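Local structure of lectin (Cicer arietinum, 3V6N) at residues 12-15 with 16-19; 216-219 with 220-223; 45-48 with 49-53; 163-167 with 168-172. The protein is a plant albumin with hemagglutination activity, built as a four-bladed beta-propeller of the hemopexin fold, that binds calcium and sodium ions. All coordinates share one frame; numbering follows the deposited sequence.

Contact 1: 12-15 with 16-19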
loop_
_atom_site.group_PDB
_atom_site.type_symbol
_atom_site.label_atom_id
_atom_site.label_comp_id
_atom_site.label_asym_id
_atom_site.label_seq_id
_atom_site.Cartn_x
_atom_site.Cartn_y
_atom_site.Cartn_z
ATOM N N SER A 12 -10.337 -5.959 -22.011
ATOM C CA SER A 12 -9.428 -5.116 -22.805
ATOM C C SER A 12 -10.157 -4.260 -23.843
ATOM O O SER A 12 -11.272 -4.588 -24.269
ATOM C CB SER A 12 -8.417 -5.975 -23.548
ATOM O OG SER A 12 -7.442 -5.159 -24.193
ATOM N N SER A 13 -9.511 -3.173 -24.266
ATOM C CA SER A 13 -9.988 -2.401 -25.432
ATOM C C SER A 13 -9.779 -3.159 -26.753
ATOM O O SER A 13 -10.416 -2.839 -27.758
ATOM C CB SER A 13 -9.290 -1.046 -25.525
ATOM O OG SER A 13 -7.894 -1.245 -25.740
ATOM N N ARG A 14 -8.875 -4.138 -26.768
ATOM C CA ARG A 14 -8.777 -5.057 -27.912
ATOM C C ARG A 14 -9.971 -6.048 -27.933
ATOM O O ARG A 14 -10.300 -6.650 -26.899
ATOM C CB ARG A 14 -7.454 -5.828 -27.877
ATOM C CG ARG A 14 -6.213 -4.936 -27.831
ATOM C CD ARG A 14 -6.033 -4.286 -29.189
ATOM N NE ARG A 14 -4.904 -3.363 -29.240
ATOM C CZ ARG A 14 -3.700 -3.676 -29.703
ATOM N NH1 ARG A 14 -3.441 -4.905 -30.146
ATOM N NH2 ARG A 14 -2.755 -2.747 -29.719
ATOM N N ASN A 15 -10.593 -6.197 -29.107
ATOM C CA ASN A 15 -11.712 -7.118 -29.325
ATOM C C ASN A 15 -11.469 -8.515 -28.755
ATOM O O ASN A 15 -10.440 -9.131 -29.031
ATOM C CB ASN A 15 -12.042 -7.241 -30.836
ATOM C CG ASN A 15 -12.547 -5.929 -31.458
ATOM O OD1 ASN A 15 -12.940 -4.999 -30.755
ATOM N ND2 ASN A 15 -12.545 -5.861 -32.805
ATOM N N ASN A 16 -12.406 -8.990 -27.932
ATOM C CA ASN A 16 -12.388 -10.371 -27.400
ATOM C C ASN A 16 -11.185 -10.753 -26.529
ATOM O O ASN A 16 -10.862 -11.926 -26.406
ATOM C CB ASN A 16 -12.618 -11.415 -28.521
ATOM C CG ASN A 16 -13.909 -11.172 -29.290
ATOM O OD1 ASN A 16 -14.853 -10.600 -28.767
ATOM N ND2 ASN A 16 -13.937 -11.572 -30.535
ATOM N N GLU A 17 -10.554 -9.766 -25.899
ATOM C CA GLU A 17 -9.445 -10.019 -24.979
ATOM C C GLU A 17 -9.805 -9.574 -23.566
ATOM O O GLU A 17 -10.489 -8.559 -23.385
ATOM C CB GLU A 17 -8.165 -9.312 -25.450
ATOM C CG GLU A 17 -7.686 -9.818 -26.813
ATOM C CD GLU A 17 -6.348 -9.244 -27.255
ATOM O OE1 GLU A 17 -5.567 -8.738 -26.409
ATOM O OE2 GLU A 17 -6.071 -9.320 -28.469
ATOM N N ALA A 18 -9.360 -10.341 -22.572
ATOM C CA ALA A 18 -9.552 -9.953 -21.164
ATOM C C ALA A 18 -8.355 -10.380 -20.330
ATOM O O ALA A 18 -7.738 -11.411 -20.609
ATOM C CB ALA A 18 -10.850 -10.539 -20.587
ATOM N N TYR A 19 -8.036 -9.565 -19.329
ATOM C CA TYR A 19 -6.984 -9.828 -18.349
ATOM C C TYR A 19 -7.611 -10.459 -17.105
ATOM O O TYR A 19 -8.594 -9.950 -16.561
ATOM C CB TYR A 19 -6.267 -8.512 -17.966
ATOM C CG TYR A 19 -5.543 -7.851 -19.125
ATOM C CD1 TYR A 19 -4.195 -8.109 -19.367
ATOM C CD2 TYR A 19 -6.217 -7.002 -20.003
ATOM C CE1 TYR A 19 -3.523 -7.521 -20.449
ATOM C CE2 TYR A 19 -5.560 -6.396 -21.075
ATOM C CZ TYR A 19 -4.219 -6.677 -21.308
ATOM O OH TYR A 19 -3.579 -6.088 -22.376
HETATM O O HOH W 1 -5.291 -6.674 -24.697
HETATM O O HOH W 2 -4.603 -7.576 -30.138
HETATM O O HOH W 3 -8.091 -9.277 -30.277
#
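Ser12 and Glu17 face each other across the turn that joins strand 6-11 to strand 17-22. This is the link of a beta hairpin. Its tight part lies at the base. There Ser12 N gives a hydrogen bond of 2.9 Å to Glu17 O. Ser12 CB meets Glu17 CB at 3.8 Å. Ser12 CB also packs obliquely on the ring of Tyr19, at CE2. With OG anti to the backbone N (chi1 -173°), Ser12 accepts a bond from Arg14 N at 3.1 Å, which makes an ST turn. Further out, Arg14 to Glu17 form a type II beta turn. Its closing bond, Glu17 N to Arg14 O, is longer at 3.3 Å, and the donor stands above the carbonyl plane.

The outer side is looser and wet. Arg14 and Glu17 run side by side, and Arg14 CB lies 3.6 Å from Glu17 CD. The guanidinium and carboxylate planes are 60° apart, and the charged ends do not touch. One water spans the 5.4 Å from Arg14 NH1 to Glu17 OE2 by bonding to both. A second water gives hydrogen bonds to Glu17 OE2 and Asn15 O. Next to the tight part, a third water bonds Ser12 OG, Glu17 OE1 and Tyr19 OH. His91 also bonds Glu17 OE1 and so helps to fix the carboxylate.

The hairpin belongs to the first sheet of the propeller. Tyr19 stacks on Phe10 of strand 6-11, while Glu17 and Tyr19 both touch Leu28 of strand 25-30.

Contact 2: 216-219 with 220-223; sequences YWPS and LRGI
Leu220 N gives a hydrogen bond of 3.0 Å to Trp217 O, with an N-H...O angle of 163°. Arg221 N repeats the step to Pro218 O, also at 3.0 Å. These two successive bonds, each spanning three residues, mark a short 3-10 turn. It follows helix 213-216 near the C-terminal end of the last hemopexin repeat, whose limits are predicted. In both bonds the donor stands well above the carbonyl plane.

The side chains pair in the same i to i+3 rhythm. Trp217 and Leu220 lie side by side and point the same way. Leu220 CD1 rests 4.0 Å from Trp217 CE3 and also reaches Trp217 CB. Leu220 CG sits beside its own backbone N (chi1 -65°), which turns the branch along the indole. The indole has a second neighbour before it in sequence: Tyr216 CD2 lies over one of its faces, offset toward the rim.

The other pair, Pro218 and Arg221, is more exposed. Arg221 folds back over the turn, its CB and CG passing close to Pro218 O. A bend at chi3 then lays the guanidinium beside the proline ring.

Outside the turn, Trp217 NE1 bonds Tyr31 O, and Ser219 OG bonds Asp38. Ser219 and Ile223 both touch Val40 of strand 39-41, so the segment after the fourth sheet packs against the first. This is consistent with closure of the propeller ring. At the edge of the guanidinium, near its plane, Pro218 CB stands 3.4 Å from Arg221 NE.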
loop_
_atom_site.group_PDB
_atom_site.type_symbol
_atom_site.label_atom_id
_atom_site.label_comp_id
_atom_site.label_asym_id
_atom_site.label_seq_id
_atom_site.Cartn_x
_atom_site.Cartn_y
_atom_site.Cartn_z
ATOM N N TYR A 216 -15.710 -24.016 -20.400
ATOM C CA TYR A 216 -15.913 -22.886 -21.317
ATOM C C TYR A 216 -14.585 -22.375 -21.903
ATOM O O TYR A 216 -14.535 -21.966 -23.070
ATOM C CB TYR A 216 -16.660 -21.769 -20.585
ATOM C CG TYR A 216 -17.125 -20.589 -21.430
ATOM C CD1 TYR A 216 -18.233 -20.698 -22.259
ATOM C CD2 TYR A 216 -16.486 -19.348 -21.347
ATOM C CE1 TYR A 216 -18.691 -19.617 -23.001
ATOM C CE2 TYR A 216 -16.922 -18.262 -22.102
ATOM C CZ TYR A 216 -18.030 -18.407 -22.925
ATOM O OH TYR A 216 -18.492 -17.353 -23.664
ATOM N N TRP A 217 -13.526 -22.398 -21.091
ATOM C CA TRP A 217 -12.188 -22.055 -21.535
ATOM C C TRP A 217 -11.182 -23.166 -21.279
ATOM O O TRP A 217 -10.403 -23.088 -20.309
ATOM C CB TRP A 217 -11.707 -20.761 -20.878
ATOM C CG TRP A 217 -12.501 -19.533 -21.251
ATOM C CD1 TRP A 217 -12.887 -19.122 -22.525
ATOM C CD2 TRP A 217 -13.012 -18.494 -20.344
ATOM N NE1 TRP A 217 -13.596 -17.954 -22.469
ATOM C CE2 TRP A 217 -13.696 -17.511 -21.194
ATOM C CE3 TRP A 217 -12.970 -18.287 -18.964
ATOM C CZ2 TRP A 217 -14.327 -16.388 -20.664
ATOM C CZ3 TRP A 217 -13.591 -17.141 -18.443
ATOM C CH2 TRP A 217 -14.264 -16.225 -19.272
ATOM N N PRO A 218 -11.164 -24.207 -22.154
ATOM C CA PRO A 218 -10.162 -25.268 -22.026
ATOM C C PRO A 218 -8.712 -24.782 -22.060
ATOM O O PRO A 218 -7.831 -25.458 -21.523
ATOM C CB PRO A 218 -10.455 -26.176 -23.238
ATOM C CG PRO A 218 -11.917 -25.991 -23.487
ATOM C CD PRO A 218 -12.163 -24.529 -23.193
ATOM N N SER A 219 -8.462 -23.634 -22.692
ATOM C CA SER A 219 -7.112 -23.068 -22.752
ATOM C C SER A 219 -6.539 -22.716 -21.366
ATOM O O SER A 219 -5.340 -22.492 -21.233
ATOM C CB SER A 219 -7.068 -21.840 -23.677
ATOM O OG SER A 219 -7.797 -20.740 -23.136
ATOM N N LEU A 220 -7.396 -22.665 -20.349
ATOM C CA LEU A 220 -6.960 -22.444 -18.970
ATOM C C LEU A 220 -6.624 -23.724 -18.188
ATOM O O LEU A 220 -6.306 -23.652 -16.991
ATOM C CB LEU A 220 -8.006 -21.642 -18.190
ATOM C CG LEU A 220 -8.330 -20.194 -18.593
ATOM C CD1 LEU A 220 -9.447 -19.665 -17.694
ATOM C CD2 LEU A 220 -7.096 -19.287 -18.562
ATOM N N ARG A 221 -6.709 -24.886 -18.837
ATOM C CA ARG A 221 -6.370 -26.155 -18.172
ATOM C C ARG A 221 -4.910 -26.183 -17.716
ATOM O O ARG A 221 -3.996 -26.029 -18.528
ATOM C CB ARG A 221 -6.693 -27.358 -19.066
ATOM C CG ARG A 221 -8.188 -27.637 -19.144
ATOM C CD ARG A 221 -8.553 -28.675 -20.193
ATOM N NE ARG A 221 -9.882 -28.406 -20.743
ATOM C CZ ARG A 221 -11.040 -28.752 -20.180
ATOM N NH1 ARG A 221 -11.073 -29.405 -19.022
ATOM N NH2 ARG A 221 -12.180 -28.445 -20.785
ATOM N N GLY A 222 -4.708 -26.354 -16.409
ATOM C CA GLY A 222 -3.367 -26.371 -15.823
ATOM C C GLY A 222 -2.878 -25.013 -15.355
ATOM O O GLY A 222 -1.785 -24.894 -14.798
ATOM N N ILE A 223 -3.687 -23.984 -15.585
ATOM C CA ILE A 223 -3.394 -22.640 -15.091
ATOM C C ILE A 223 -4.231 -22.366 -13.838
ATOM O O ILE A 223 -3.713 -21.888 -12.826
ATOM C CB ILE A 223 -3.633 -21.566 -16.188
ATOM C CG1 ILE A 223 -2.683 -21.801 -17.370
ATOM C CG2 ILE A 223 -3.469 -20.162 -15.618
ATOM C CD1 ILE A 223 -2.847 -20.839 -18.528
#

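Contact 3: 45-48 with 49-53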
loop_
_atom_site.group_PDB
_atom_site.type_symbol
_atom_site.label_atom_id
_atom_site.label_comp_id
_atom_site.label_asym_id
_atom_site.label_seq_id
_atom_site.Cartn_x
_atom_site.Cartn_y
_atom_site.Cartn_z
ATOM N N SER A 45 1.960 -14.905 -15.967
ATOM C CA SER A 45 3.101 -14.068 -15.670
ATOM C C SER A 45 2.901 -13.386 -14.316
ATOM O O SER A 45 1.780 -13.050 -13.954
ATOM C CB SER A 45 3.236 -13.019 -16.779
ATOM O OG SER A 45 4.143 -11.986 -16.423
ATOM N N PHE A 46 3.975 -13.152 -13.574
ATOM C CA PHE A 46 3.848 -12.295 -12.393
ATOM C C PHE A 46 3.413 -10.894 -12.807
ATOM O O PHE A 46 3.888 -10.380 -13.824
ATOM C CB PHE A 46 5.166 -12.211 -11.628
ATOM C CG PHE A 46 5.498 -13.455 -10.873
ATOM C CD1 PHE A 46 4.792 -13.791 -9.722
ATOM C CD2 PHE A 46 6.510 -14.300 -11.318
ATOM C CE1 PHE A 46 5.093 -14.943 -9.012
ATOM C CE2 PHE A 46 6.820 -15.462 -10.619
ATOM C CZ PHE A 46 6.110 -15.785 -9.460
ATOM N N VAL A 47 2.512 -10.285 -12.039
ATOM C CA VAL A 47 2.127 -8.892 -12.289
ATOM C C VAL A 47 3.372 -7.992 -12.382
ATOM O O VAL A 47 3.486 -7.183 -13.296
ATOM C CB VAL A 47 1.153 -8.334 -11.218
ATOM C CG1 VAL A 47 0.985 -6.828 -11.396
ATOM C CG2 VAL A 47 -0.211 -9.044 -11.275
ATOM N N ARG A 48 4.296 -8.158 -11.437
ATOM C CA ARG A 48 5.522 -7.362 -11.360
ATOM C C ARG A 48 6.431 -7.486 -12.586
ATOM O O ARG A 48 7.207 -6.571 -12.873
ATOM C CB ARG A 48 6.311 -7.702 -10.085
ATOM C CG ARG A 48 7.184 -8.950 -10.167
ATOM C CD ARG A 48 7.853 -9.267 -8.827
ATOM N NE ARG A 48 6.832 -9.681 -7.860
ATOM C CZ ARG A 48 6.603 -10.934 -7.469
ATOM N NH1 ARG A 48 7.355 -11.931 -7.925
ATOM N NH2 ARG A 48 5.620 -11.184 -6.597
ATOM N N ASP A 49 6.350 -8.608 -13.297
ATOM C CA ASP A 49 7.184 -8.796 -14.490
ATOM C C ASP A 49 6.480 -8.301 -15.735
ATOM O O ASP A 49 7.125 -7.750 -16.621
ATOM C CB ASP A 49 7.577 -10.259 -14.669
ATOM C CG ASP A 49 8.414 -10.779 -13.518
ATOM O OD1 ASP A 49 9.225 -10.006 -12.980
ATOM O OD2 ASP A 49 8.252 -11.952 -13.133
ATOM N N GLY A 50 5.160 -8.489 -15.797
ATOM C CA GLY A 50 4.399 -8.118 -16.978
ATOM C C GLY A 50 4.113 -6.629 -17.043
ATOM O O GLY A 50 4.107 -6.046 -18.118
ATOM N N TYR A 51 3.868 -6.023 -15.884
ATOM C CA TYR A 51 3.621 -4.588 -15.771
ATOM C C TYR A 51 4.754 -3.904 -15.015
ATOM O O TYR A 51 4.733 -3.826 -13.779
ATOM C CB TYR A 51 2.317 -4.337 -15.022
ATOM C CG TYR A 51 1.089 -4.723 -15.778
ATOM C CD1 TYR A 51 0.440 -3.801 -16.582
ATOM C CD2 TYR A 51 0.568 -6.021 -15.689
ATOM C CE1 TYR A 51 -0.695 -4.148 -17.283
ATOM C CE2 TYR A 51 -0.565 -6.385 -16.392
ATOM C CZ TYR A 51 -1.194 -5.443 -17.184
ATOM O OH TYR A 51 -2.331 -5.781 -17.882
ATOM N N LYS A 52 5.741 -3.415 -15.757
ATOM C CA LYS A 52 6.894 -2.721 -15.168
ATOM C C LYS A 52 6.496 -1.580 -14.222
ATOM O O LYS A 52 7.069 -1.441 -13.136
ATOM C CB LYS A 52 7.827 -2.183 -16.267
ATOM C CG LYS A 52 9.100 -2.992 -16.480
ATOM C CD LYS A 52 8.850 -4.492 -16.597
ATOM C CE LYS A 52 10.135 -5.237 -16.978
ATOM N NZ LYS A 52 9.932 -6.718 -17.041
ATOM N N SER A 53 5.514 -0.776 -14.620
ATOM C CA SER A 53 5.064 0.313 -13.759
ATOM C C SER A 53 4.553 -0.177 -12.381
ATOM O O SER A 53 4.503 0.607 -11.429
ATOM C CB SER A 53 4.000 1.167 -14.461
ATOM O OG SER A 53 2.793 0.433 -14.641
HETATM O O HOH W 4 6.647 -13.402 -14.678
#
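Phe46 and Asp49 both carry CG beside the backbone N (chi1 -73° and -62°), and their side chains run together in the same direction. Asp49 OD2 comes to the edge of the phenyl ring, near its plane, 3.4 Å from Phe46 CD2. Ring and carboxylate planes stand 88° apart. A water ties this side further, giving a bond to Asp49 OD2 and taking one from Phe46 N. Arg48 NH1 lies over one face of the same ring, displaced toward the rim. The guanidinium is also held by a bond from Arg48 NE to Gly60 O.

Phe46 O is gripped by three donors. Gly50 N meets it at 3.0 Å, nearly along the C=O axis. Asp49 N, at 3.1 Å, stands over one face of the carbonyl plane and Ser45 OG over the other.

Phe46 is the N-cap residue of helix 47-50, a single short turn that leads out of strand 43-46 at the outer edge of the first propeller sheet. Tyr51 N closes the turn on Val47 O at 2.9 Å. The same oxygen lies in plane at the edge of the Tyr51 ring.

Tyr51 packs on Tyr19 of strand 17-22 and meets the ring of Tyr26. Val47 is buried and touches Phe21 and Leu54. At the far end Lys52 folds back, and its NZ gives Asp49 O a bond of 3.0 Å on a lone pair, in the carbonyl plane.

Contact 4: 163-167 with 168-172; sequences CLRGT and IFEAG
Leu164 meets Phe169 at the start of a connection that runs from helix 157-160 to strand 175-178. It joins the third sheet of the propeller to the fourth. Leu164 CD2 lies 4.2 Å from Phe169 CB, and the two side chains cross. Both touch Leu187 of strand 184-189, so this is the buried side of the loop. Leu164 O opens a type II beta turn that ends at Thr167. It accepts from Thr167 N and, at 2.9 Å, from Thr167 OG1, both on the same face of its plane.

Arg165 points away from the second segment, but its backbone still borders Glu170: Arg165 CA lies near Glu170 CG. Gly166 follows with positive phi (81°), as the third place of a type II turn requires. Its N gives a hydrogen bond of 2.9 Å to Glu170 OE1, from above the carboxylate plane. Glu170 reaches it because its CG is anti to the backbone N (chi1 -158°) and the chain is extended beyond. The carboxylate thus reaches back to the turn and binds its Gly166 N-H.

Thr167 is the hub. Its OG1, set between the backbone N and the carbonyl carbon, gives its proton to Leu164 O and accepts from Phe169 N. Its O accepts from Glu170 N at 3.2 Å, beginning a helix-like bend at residues 168-170. Lys189 NZ outside binds Ile168 O and Gly172 O. Thr167 OG1 also stands at the edge of the Phe169 ring, near its plane, 3.8 Å from Phe169 CD2.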
loop_
_atom_site.group_PDB
_atom_site.type_symbol
_atom_site.label_atom_id
_atom_site.label_comp_id
_atom_site.label_asym_id
_atom_site.label_seq_id
_atom_site.Cartn_x
_atom_site.Cartn_y
_atom_site.Cartn_z
ATOM N N CYS A 163 -32.258 -13.005 -10.906
ATOM C CA CYS A 163 -31.752 -14.235 -11.529
ATOM C C CYS A 163 -30.688 -15.000 -10.717
ATOM O O CYS A 163 -30.441 -16.174 -10.972
ATOM C CB CYS A 163 -31.218 -13.932 -12.959
ATOM S SG CYS A 163 -29.819 -12.754 -13.151
ATOM N N LEU A 164 -30.069 -14.347 -9.742
ATOM C CA LEU A 164 -29.001 -14.994 -8.963
ATOM C C LEU A 164 -29.467 -15.611 -7.643
ATOM O O LEU A 164 -28.685 -16.265 -6.942
ATOM C CB LEU A 164 -27.840 -14.021 -8.726
ATOM C CG LEU A 164 -27.168 -13.483 -9.999
ATOM C CD1 LEU A 164 -26.136 -12.428 -9.662
ATOM C CD2 LEU A 164 -26.536 -14.617 -10.799
ATOM N N ARG A 165 -30.731 -15.394 -7.296
ATOM C CA ARG A 165 -31.293 -15.995 -6.076
ATOM C C ARG A 165 -31.187 -17.514 -6.198
ATOM O O ARG A 165 -31.481 -18.073 -7.254
ATOM C CB ARG A 165 -32.748 -15.554 -5.881
ATOM C CG ARG A 165 -33.337 -15.803 -4.492
ATOM C CD ARG A 165 -34.777 -15.302 -4.400
ATOM N NE ARG A 165 -34.898 -13.870 -4.720
ATOM C CZ ARG A 165 -35.259 -13.378 -5.911
ATOM N NH1 ARG A 165 -35.555 -14.193 -6.933
ATOM N NH2 ARG A 165 -35.322 -12.064 -6.088
ATOM N N GLY A 166 -30.707 -18.168 -5.144
ATOM C CA GLY A 166 -30.599 -19.627 -5.126
ATOM C C GLY A 166 -29.378 -20.199 -5.821
ATOM O O GLY A 166 -29.230 -21.414 -5.904
ATOM N N THR A 167 -28.503 -19.330 -6.337
ATOM C CA THR A 167 -27.233 -19.759 -6.937
ATOM C C THR A 167 -26.104 -19.434 -5.959
ATOM O O THR A 167 -26.325 -18.709 -4.993
ATOM C CB THR A 167 -26.954 -19.074 -8.301
ATOM O OG1 THR A 167 -26.519 -17.724 -8.088
ATOM C CG2 THR A 167 -28.201 -19.080 -9.204
ATOM N N ILE A 168 -24.899 -19.955 -6.212
ATOM C CA ILE A 168 -23.714 -19.634 -5.388
ATOM C C ILE A 168 -23.340 -18.137 -5.387
ATOM O O ILE A 168 -22.629 -17.668 -4.492
ATOM C CB ILE A 168 -22.460 -20.469 -5.788
ATOM C CG1 ILE A 168 -22.039 -20.172 -7.237
ATOM C CG2 ILE A 168 -22.705 -21.961 -5.570
ATOM C CD1 ILE A 168 -20.706 -20.778 -7.633
ATOM N N PHE A 169 -23.823 -17.391 -6.374
ATOM C CA PHE A 169 -23.506 -15.966 -6.494
ATOM C C PHE A 169 -24.350 -15.052 -5.602
ATOM O O PHE A 169 -24.079 -13.852 -5.499
ATOM C CB PHE A 169 -23.622 -15.525 -7.958
ATOM C CG PHE A 169 -22.678 -16.242 -8.877
ATOM C CD1 PHE A 169 -21.309 -15.956 -8.856
ATOM C CD2 PHE A 169 -23.149 -17.221 -9.755
ATOM C CE1 PHE A 169 -20.435 -16.622 -9.703
ATOM C CE2 PHE A 169 -22.273 -17.886 -10.607
ATOM C CZ PHE A 169 -20.916 -17.589 -10.579
ATOM N N GLU A 170 -25.357 -15.626 -4.951
ATOM C CA GLU A 170 -26.291 -14.867 -4.138
ATOM C C GLU A 170 -25.595 -14.115 -2.997
ATOM O O GLU A 170 -25.961 -12.988 -2.677
ATOM C CB GLU A 170 -27.361 -15.811 -3.581
ATOM C CG GLU A 170 -28.656 -15.143 -3.171
ATOM C CD GLU A 170 -29.529 -16.047 -2.323
ATOM O OE1 GLU A 170 -29.660 -17.251 -2.646
ATOM O OE2 GLU A 170 -30.085 -15.542 -1.323
ATOM N N ALA A 171 -24.587 -14.730 -2.397
ATOM C CA ALA A 171 -23.888 -14.108 -1.274
ATOM C C ALA A 171 -22.533 -13.516 -1.656
ATOM O O ALA A 171 -21.792 -13.071 -0.790
ATOM C CB ALA A 171 -23.735 -15.094 -0.121
ATOM N N GLY A 172 -22.207 -13.492 -2.946
ATOM C CA GLY A 172 -20.934 -12.907 -3.364
ATOM C C GLY A 172 -20.325 -13.401 -4.660
ATOM O O GLY A 172 -20.661 -14.483 -5.169
#

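Contacts 1 and 3 are the pair that touch: Tyr19 CE1 of contact 1 packs 3.3 Å from Tyr51 OH of contact 3, and both reach the first sheet. Contact 2 comes from the other end of the chain yet lies near that sheet, its nearest atoms about 7 Å from contact 1 and about 8 Å from contact 3. Contact 4 lies on the opposite side of the chain's centre from contacts 1 and 3, with centres 27 and 34 Å away. None of the four supplies an ion ligand. The side chain of Phe169 is about 11 Å from the calcium ion, and that of Ala18 about 9 Å from the sodium ion.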